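PDB 3NDN: O-succinylhomoserine sulfhydrylase from Mycobacterium tuberculosis, which probably catalyses the formation of L-homocysteine from O-succinyl-L-homoserine and hydrogen sulfide, using pyridoxal 5'-phosphate, as a step in methionine biosynthesis. Local coordinates for residues Met106-Thr111 and Val220-Gly225; Lys19-Gly24 and Ala28-Arg33; Asp349-Ile354 and Ser365-Pro370. All blocks are in the same frame, centred on the assembly; numbering follows the deposited sequence.

Contact 1 (Met106-Thr111 and Val220-Gly225)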
loop_
_atom_site.group_PDB
_atom_site.type_symbol
_atom_site.label_atom_id
_atom_site.label_comp_id
_atom_site.label_asym_id
_atom_site.label_seq_id
_atom_site.Cartn_x
_atom_site.Cartn_y
_atom_site.Cartn_z
ATOM N N MET A 106 10.666 2.958 -20.233
ATOM C CA MET A 106 10.826 2.263 -21.524
ATOM C C MET A 106 9.485 2.033 -22.249
ATOM O O MET A 106 9.418 2.098 -23.491
ATOM C CB MET A 106 11.598 0.948 -21.366
ATOM C CG MET A 106 13.121 1.108 -21.182
ATOM S SD MET A 106 13.936 2.345 -22.229
ATOM C CE MET A 106 13.693 1.674 -23.876
ATOM N N ALA A 107 8.429 1.798 -21.477
ATOM C CA ALA A 107 7.067 1.743 -22.024
ATOM C C ALA A 107 6.670 3.068 -22.684
ATOM O O ALA A 107 6.058 3.048 -23.757
ATOM C CB ALA A 107 6.070 1.342 -20.964
ATOM N N ALA A 108 7.036 4.209 -22.069
ATOM C CA ALA A 108 6.813 5.523 -22.694
ATOM C C ALA A 108 7.605 5.692 -24.004
ATOM O O ALA A 108 7.053 6.158 -24.989
ATOM C CB ALA A 108 7.125 6.689 -21.713
ATOM N N VAL A 109 8.890 5.320 -23.992
ATOM C CA VAL A 109 9.738 5.395 -25.181
ATOM C C VAL A 109 9.212 4.538 -26.347
ATOM O O VAL A 109 9.061 5.043 -27.474
ATOM C CB VAL A 109 11.223 5.005 -24.862
ATOM C CG1 VAL A 109 12.064 4.969 -26.141
ATOM C CG2 VAL A 109 11.818 5.961 -23.847
ATOM N N PHE A 110 8.920 3.257 -26.078
ATOM C CA PHE A 110 8.456 2.345 -27.134
ATOM C C PHE A 110 7.078 2.757 -27.681
ATOM O O PHE A 110 6.882 2.825 -28.906
ATOM C CB PHE A 110 8.454 0.855 -26.690
ATOM C CG PHE A 110 7.799 -0.052 -27.692
ATOM C CD1 PHE A 110 8.479 -0.433 -28.859
ATOM C CD2 PHE A 110 6.471 -0.451 -27.525
ATOM C CE1 PHE A 110 7.865 -1.229 -29.823
ATOM C CE2 PHE A 110 5.840 -1.250 -28.472
ATOM C CZ PHE A 110 6.532 -1.644 -29.635
ATOM N N THR A 111 6.134 3.048 -26.787
ATOM C CA THR A 111 4.777 3.412 -27.209
ATOM C C THR A 111 4.734 4.764 -27.955
ATOM O O THR A 111 3.992 4.903 -28.931
ATOM C CB THR A 111 3.760 3.340 -26.032
ATOM O OG1 THR A 111 3.735 1.999 -25.515
ATOM C CG2 THR A 111 2.355 3.722 -26.468
ATOM N N VAL A 220 6.976 16.174 -28.662
ATOM C CA VAL A 220 6.703 15.096 -27.685
ATOM C C VAL A 220 7.837 15.020 -26.665
ATOM O O VAL A 220 9.019 15.092 -27.037
ATOM C CB VAL A 220 6.591 13.693 -28.395
ATOM C CG1 VAL A 220 6.277 12.576 -27.382
ATOM C CG2 VAL A 220 5.525 13.710 -29.503
ATOM N N VAL A 221 7.489 14.876 -25.377
ATOM C CA VAL A 221 8.499 14.662 -24.340
ATOM C C VAL A 221 8.140 13.375 -23.575
ATOM O O VAL A 221 6.952 13.129 -23.284
ATOM C CB VAL A 221 8.626 15.890 -23.365
ATOM C CG1 VAL A 221 9.599 15.597 -22.245
ATOM C CG2 VAL A 221 9.077 17.139 -24.133
ATOM N N VAL A 222 9.149 12.544 -23.299
ATOM C CA VAL A 222 8.939 11.312 -22.503
ATOM C C VAL A 222 9.755 11.312 -21.205
ATOM O O VAL A 222 10.902 11.807 -21.172
ATOM C CB VAL A 222 9.229 9.980 -23.305
ATOM C CG1 VAL A 222 8.260 9.797 -24.452
ATOM C CG2 VAL A 222 10.672 9.933 -23.793
ATOM N N TYR A 223 9.154 10.753 -20.149
ATOM C CA TYR A 223 9.762 10.669 -18.812
ATOM C C TYR A 223 9.691 9.260 -18.243
ATOM O O TYR A 223 8.689 8.577 -18.418
ATOM C CB TYR A 223 9.060 11.608 -17.815
ATOM C CG TYR A 223 9.408 13.055 -18.013
ATOM C CD1 TYR A 223 10.717 13.505 -17.799
ATOM C CD2 TYR A 223 8.451 13.976 -18.417
ATOM C CE1 TYR A 223 11.058 14.831 -17.980
ATOM C CE2 TYR A 223 8.783 15.320 -18.616
ATOM C CZ TYR A 223 10.101 15.731 -18.399
ATOM O OH TYR A 223 10.483 17.044 -18.577
ATOM N N SER A 224 10.764 8.841 -17.573
ATOM C CA SER A 224 10.710 7.765 -16.568
ATOM C C SER A 224 10.334 8.393 -15.205
ATOM O O SER A 224 11.020 9.294 -14.745
ATOM C CB SER A 224 12.082 7.071 -16.461
ATOM O OG SER A 224 12.171 6.204 -15.328
ATOM N N GLY A 225 9.244 7.945 -14.582
ATOM C CA GLY A 225 8.929 8.330 -13.187
ATOM C C GLY A 225 9.790 7.649 -12.122
ATOM O O GLY A 225 9.801 8.059 -10.948
#
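V222 overlaps one turn of helix 105-114 with both methyl branches. Its CG1 lies over the backbone of A108, 3.9 Å from A108 O. Its CG2 meets V109 CG2 at 4.1 Å, and the two valine side chains cross at about a right angle. V222 CG2 sits between its own backbone N and carbonyl carbon, with chi1 at -65°, which turns this branch to V109 while CG1 faces A108. A108 offers a single methyl to the strand. Its CB is 4.2 Å from V222 CB and 4.1 Å from Y223 O, so the small residue lets the helix lie close. The two axes approach to 7.5 Å and run nearly antiparallel, at 155°. No hydrogen bond joins the segments. The packing is apolar and fully buried.

Strand 220-224 is bonded on its two flanks to strands 198-202 and 238-242. Y223 CB points away from the helix, and the hydroxyl bonds to E94 and N203. Polar groups near the ends of both segments converge on the cofactor. M106 N and S224 OG each hydrogen-bond a phosphate oxygen of the pyridoxal-phosphate lysine at position 227. The N-terminal end of the helix thus faces the phosphate, where its dipole probably helps to hold the charge. This is the phosphate-binding helix packed on the central seven-stranded sheet of a fold-type I pyridoxal-phosphate enzyme.

Contact 2 (Lys19-Gly24 and Ala28-Arg33)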
loop_
_atom_site.group_PDB
_atom_site.type_symbol
_atom_site.label_atom_id
_atom_site.label_comp_id
_atom_site.label_asym_id
_atom_site.label_seq_id
_atom_site.Cartn_x
_atom_site.Cartn_y
_atom_site.Cartn_z
ATOM N N LYS A 19 -9.669 20.697 -9.778
ATOM C CA LYS A 19 -9.724 21.974 -9.061
ATOM C C LYS A 19 -8.736 22.966 -9.696
ATOM O O LYS A 19 -7.516 22.747 -9.672
ATOM C CB LYS A 19 -9.426 21.774 -7.568
ATOM N N ALA A 20 -9.282 24.035 -10.288
ATOM C CA ALA A 20 -8.488 25.050 -10.997
ATOM C C ALA A 20 -7.744 25.972 -10.032
ATOM O O ALA A 20 -8.291 26.369 -8.995
ATOM C CB ALA A 20 -9.384 25.864 -11.943
ATOM N N LEU A 21 -6.495 26.301 -10.368
ATOM C CA LEU A 21 -5.662 27.170 -9.528
ATOM C C LEU A 21 -5.777 28.652 -9.939
ATOM O O LEU A 21 -6.122 28.932 -11.083
ATOM C CB LEU A 21 -4.200 26.696 -9.567
ATOM C CG LEU A 21 -3.893 25.278 -9.047
ATOM C CD1 LEU A 21 -2.398 25.045 -8.965
ATOM C CD2 LEU A 21 -4.528 25.009 -7.688
ATOM N N PRO A 22 -5.505 29.599 -9.009
ATOM C CA PRO A 22 -5.487 31.027 -9.383
ATOM C C PRO A 22 -4.545 31.359 -10.556
ATOM O O PRO A 22 -3.554 30.669 -10.778
ATOM C CB PRO A 22 -4.992 31.729 -8.105
ATOM C CG PRO A 22 -5.361 30.817 -6.997
ATOM C CD PRO A 22 -5.320 29.413 -7.553
ATOM N N ASP A 23 -4.867 32.426 -11.282
ATOM C CA ASP A 23 -4.071 32.876 -12.420
ATOM C C ASP A 23 -2.645 33.247 -12.007
ATOM O O ASP A 23 -2.442 33.952 -11.012
ATOM C CB ASP A 23 -4.750 34.089 -13.072
ATOM C CG ASP A 23 -3.926 34.687 -14.183
ATOM O OD1 ASP A 23 -3.894 34.081 -15.276
ATOM O OD2 ASP A 23 -3.300 35.752 -13.962
ATOM N N GLY A 24 -1.667 32.752 -12.760
ATOM C CA GLY A 24 -0.275 33.194 -12.618
ATOM C C GLY A 24 0.614 32.476 -11.613
ATOM O O GLY A 24 1.777 32.856 -11.440
ATOM N N ALA A 28 6.399 25.693 -8.729
ATOM C CA ALA A 28 6.448 25.096 -7.380
ATOM C C ALA A 28 5.049 24.883 -6.805
ATOM O O ALA A 28 4.742 23.829 -6.251
ATOM C CB ALA A 28 7.277 25.953 -6.436
ATOM N N THR A 29 4.210 25.904 -6.927
ATOM C CA THR A 29 2.827 25.856 -6.453
ATOM C C THR A 29 1.957 24.774 -7.135
ATOM O O THR A 29 1.191 24.065 -6.448
ATOM C CB THR A 29 2.193 27.256 -6.565
ATOM O OG1 THR A 29 2.946 28.168 -5.765
ATOM C CG2 THR A 29 0.775 27.255 -6.092
ATOM N N VAL A 30 2.065 24.622 -8.462
ATOM C CA VAL A 30 1.285 23.579 -9.156
ATOM C C VAL A 30 1.733 22.167 -8.780
ATOM O O VAL A 30 0.929 21.233 -8.818
ATOM C CB VAL A 30 1.230 23.720 -10.743
ATOM C CG1 VAL A 30 0.638 25.079 -11.179
ATOM C CG2 VAL A 30 2.581 23.483 -11.373
ATOM N N GLY A 31 3.019 21.996 -8.456
ATOM C CA GLY A 31 3.502 20.687 -8.008
ATOM C C GLY A 31 2.913 20.254 -6.668
ATOM O O GLY A 31 2.716 19.057 -6.425
ATOM N N VAL A 32 2.623 21.218 -5.792
ATOM C CA VAL A 32 2.020 20.905 -4.494
ATOM C C VAL A 32 0.518 20.567 -4.577
ATOM O O VAL A 32 0.044 19.660 -3.881
ATOM C CB VAL A 32 2.269 22.054 -3.458
ATOM C CG1 VAL A 32 1.540 21.795 -2.142
ATOM C CG2 VAL A 32 3.800 22.234 -3.210
ATOM N N ARG A 33 -0.238 21.298 -5.394
ATOM C CA ARG A 33 -1.713 21.161 -5.347
ATOM C C ARG A 33 -2.448 21.197 -6.701
ATOM O O ARG A 33 -3.684 21.326 -6.745
ATOM C CB ARG A 33 -2.337 22.166 -4.327
ATOM C CG ARG A 33 -1.653 23.529 -4.229
ATOM C CD ARG A 33 -2.465 24.600 -3.462
ATOM N NE ARG A 33 -2.504 24.491 -1.991
ATOM C CZ ARG A 33 -3.526 23.993 -1.299
ATOM N NH1 ARG A 33 -4.597 23.544 -1.939
ATOM N NH2 ARG A 33 -3.494 23.958 0.042
HETATM O O HOH W 1 -6.118 21.251 -7.758
#
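L21 CG stands anti to its carbonyl carbon (chi1 -61°), and the chain then extends (chi2 -172°), so both methyls are carried to helix 27-33. V30 has the matching turn. Its CG1 is anti to the carbonyl carbon (chi1 -58°) and comes forward to L21. L21 CD1 touches V30 CG1 at 3.8 Å, and the two side chains cross obliquely. The same L21 methyl also rests against the helix backbone, 4.0 Å from V30 CA. L21 CD2 takes the other direction and lies 3.9 Å from R33 O. One leucine therefore spans one turn of the helix, from V30 to R33, and supplies most of the apolar contact.

There is no direct hydrogen bond between the segments. A water does the polar work instead. It donates to K19 O at 2.8 Å and to R33 O at 2.6 Å. It ties the two backbones beside L21 and satisfies the carbonyl of R33, which also has the leucine methyl nearby. K19 is further held by backbone bonding to M36. The R33 guanidinium makes salt bridges to D355 and E400 of the third subunit. T29 OG1 likewise bonds to D404 and to the backbone N of D401 of that subunit, and P22 packs on its L353.

Leucine and water thus fix the chain just before the first helix, and the helix carries its polar groups to a neighbour. The contact belongs to the N-terminal region at a subunit interface of the homotetramer, as is usual for the trans-sulfuration enzymes, whose N-terminal segments pack against neighbouring subunits.

Contact 3 (Asp349-Ile354 and Ser365-Pro370); sequences DKMRLI and SLVTHP
I354 makes the tight part of this contact, pressing its CG2 methyl onto the backbone of the strand. That methyl is 3.6 Å from L366 C and 3.7 Å from V367 N, so it lies against the peptide link between the two residues. It also reaches V367 CB at 3.8 Å. With chi1 at -63°, CG1 of I354 is anti to the carbonyl carbon and goes to S365, and CG2, anti to the backbone N, goes to the strand. I354 CG1 meets S365 CB at 4.0 Å. The serine hydroxyl is used elsewhere, on E400 and the backbone N of G398. M351 adds a lighter touch at the other end, with its CE 4.2 Å from V367 CG2. L405 and I409 of helix 402-413 also pack on I354, so this side is well buried.

The solvent side is different. K350 and R352 are exposed and make no contact with the strand. R352 folds back on its own segment instead. Its NH1 donates to D349 O at 3.0 Å in a fairly straight bond (166°), with the acceptor in the guanidinium plane, at the edge of the group. NH1 also donates to M351 O at 3.0 Å, from above that carbonyl's plane and less straight (147°). These two bonds brace the turn after helix 340-350. D408 holds the same turn from within the chain, its carboxylate accepting the backbone N-H groups of R352, L353 and I354.

No hydrogen bond links the two segments, but V367 is bonded to D355 and S357, just beyond I354. I354, M351 and V367 pack where the chain passes from helix 340-350 into the edge strand 355-356, beside strand 366-368. This is the mixed sheet of the C-terminal domain of a fold-type I pyridoxal-phosphate enzyme.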
loop_
_atom_site.group_PDB
_atom_site.type_symbol
_atom_site.label_atom_id
_atom_site.label_comp_id
_atom_site.label_asym_id
_atom_site.label_seq_id
_atom_site.Cartn_x
_atom_site.Cartn_y
_atom_site.Cartn_z
ATOM N N ASP A 349 35.531 0.064 -4.166
ATOM C CA ASP A 349 35.556 -0.837 -3.012
ATOM C C ASP A 349 35.929 -0.146 -1.685
ATOM O O ASP A 349 35.714 -0.712 -0.613
ATOM C CB ASP A 349 36.470 -2.047 -3.282
ATOM C CG ASP A 349 35.897 -3.015 -4.322
ATOM O OD1 ASP A 349 34.674 -2.986 -4.629
ATOM O OD2 ASP A 349 36.682 -3.846 -4.822
ATOM N N LYS A 350 36.455 1.080 -1.757
ATOM C CA LYS A 350 36.810 1.856 -0.553
ATOM C C LYS A 350 35.716 2.798 -0.033
ATOM O O LYS A 350 35.794 3.271 1.106
ATOM C CB LYS A 350 38.112 2.645 -0.779
ATOM C CG LYS A 350 39.373 1.818 -0.709
ATOM C CD LYS A 350 40.624 2.630 -1.118
ATOM C CE LYS A 350 40.944 3.766 -0.144
ATOM N NZ LYS A 350 41.467 3.307 1.179
ATOM N N MET A 351 34.699 3.067 -0.855
ATOM C CA MET A 351 33.514 3.847 -0.423
ATOM C C MET A 351 32.868 3.219 0.818
ATOM O O MET A 351 32.684 1.991 0.864
ATOM C CB MET A 351 32.464 3.918 -1.538
ATOM C CG MET A 351 32.947 4.454 -2.881
ATOM S SD MET A 351 32.966 6.246 -2.942
ATOM C CE MET A 351 33.413 6.550 -4.655
ATOM N N ARG A 352 32.529 4.051 1.811
ATOM C CA ARG A 352 31.854 3.584 3.039
ATOM C C ARG A 352 30.496 4.269 3.323
ATOM O O ARG A 352 29.802 3.897 4.281
ATOM C CB ARG A 352 32.790 3.702 4.255
ATOM C CG ARG A 352 34.028 2.765 4.228
ATOM C CD ARG A 352 33.634 1.279 4.464
ATOM N NE ARG A 352 34.768 0.351 4.342
ATOM C CZ ARG A 352 35.197 -0.195 3.201
ATOM N NH1 ARG A 352 34.614 0.087 2.039
ATOM N NH2 ARG A 352 36.228 -1.028 3.216
ATOM N N LEU A 353 30.137 5.268 2.512
ATOM C CA LEU A 353 28.827 5.948 2.608
ATOM C C LEU A 353 27.984 5.771 1.338
ATOM O O LEU A 353 26.795 5.417 1.415
ATOM C CB LEU A 353 28.989 7.449 2.959
ATOM C CG LEU A 353 27.723 8.295 3.202
ATOM C CD1 LEU A 353 27.009 7.912 4.510
ATOM C CD2 LEU A 353 28.016 9.800 3.204
ATOM N N ILE A 354 28.598 6.049 0.190
ATOM C CA ILE A 354 27.974 5.893 -1.134
ATOM C C ILE A 354 27.876 4.385 -1.471
ATOM O O ILE A 354 28.844 3.659 -1.265
ATOM C CB ILE A 354 28.798 6.685 -2.209
ATOM C CG1 ILE A 354 28.782 8.198 -1.914
ATOM C CG2 ILE A 354 28.317 6.412 -3.647
ATOM C CD1 ILE A 354 29.890 9.007 -2.619
ATOM N N SER A 365 22.951 8.559 -2.432
ATOM C CA SER A 365 23.997 8.674 -3.449
ATOM C C SER A 365 24.534 7.297 -3.855
ATOM O O SER A 365 24.653 6.410 -3.015
ATOM C CB SER A 365 25.137 9.574 -2.970
ATOM O OG SER A 365 24.705 10.922 -2.838
ATOM N N LEU A 366 24.835 7.144 -5.146
ATOM C CA LEU A 366 25.247 5.861 -5.754
ATOM C C LEU A 366 26.451 6.018 -6.722
ATOM O O LEU A 366 26.634 7.087 -7.330
ATOM C CB LEU A 366 24.075 5.229 -6.509
ATOM C CG LEU A 366 22.680 5.155 -5.881
ATOM C CD1 LEU A 366 21.662 4.751 -6.906
ATOM C CD2 LEU A 366 22.647 4.182 -4.698
ATOM N N VAL A 367 27.247 4.946 -6.879
ATOM C CA VAL A 367 28.434 4.939 -7.762
ATOM C C VAL A 367 28.466 3.692 -8.672
ATOM O O VAL A 367 28.113 2.595 -8.234
ATOM C CB VAL A 367 29.772 5.105 -6.958
ATOM C CG1 VAL A 367 30.043 3.913 -6.016
ATOM C CG2 VAL A 367 30.958 5.318 -7.885
ATOM N N THR A 368 28.856 3.878 -9.932
ATOM C CA THR A 368 28.982 2.747 -10.868
ATOM C C THR A 368 30.202 2.851 -11.820
ATOM O O THR A 368 30.718 3.949 -12.073
ATOM C CB THR A 368 27.648 2.512 -11.645
ATOM O OG1 THR A 368 27.645 1.196 -12.201
ATOM C CG2 THR A 368 27.465 3.538 -12.775
ATOM N N HIS A 369 30.646 1.701 -12.356
ATOM C CA HIS A 369 31.734 1.634 -13.343
ATOM C C HIS A 369 31.127 1.282 -14.706
ATOM O O HIS A 369 30.818 0.107 -14.956
ATOM C CB HIS A 369 32.751 0.552 -12.917
ATOM C CG HIS A 369 33.926 0.399 -13.838
ATOM N ND1 HIS A 369 34.105 -0.711 -14.640
ATOM C CD2 HIS A 369 35.003 1.193 -14.054
ATOM C CE1 HIS A 369 35.227 -0.582 -15.326
ATOM N NE2 HIS A 369 35.794 0.560 -14.983
ATOM N N PRO A 370 30.948 2.287 -15.586
ATOM C CA PRO A 370 30.190 2.055 -16.823
ATOM C C PRO A 370 30.744 0.987 -17.771
ATOM O O PRO A 370 29.958 0.262 -18.374
ATOM C CB PRO A 370 30.180 3.431 -17.494
ATOM C CG PRO A 370 30.305 4.407 -16.341
ATOM C CD PRO A 370 31.245 3.723 -15.387
#

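Contact 1 is the core one: its centre is about 7 Å from the centre of the chain. The centres of contacts 2 and 3 are about 23 Å from it, nearer the periphery, though the touching residues of contact 3 are still buried. No contact has a direct hydrogen bond between its segments. Contact 1 borders the cofactor phosphate, contact 2 uses a bridging water, and contact 3 braces its exposed turn with arginine bonds. Contacts 2 and 3 meet between subunits: P22 packs on L353 and R33 on S365 of the third subunit, and R33 also forms salt bridges with its D355 and E400. Contact 1 instead touches the second subunit, as D349 of contact 3 does.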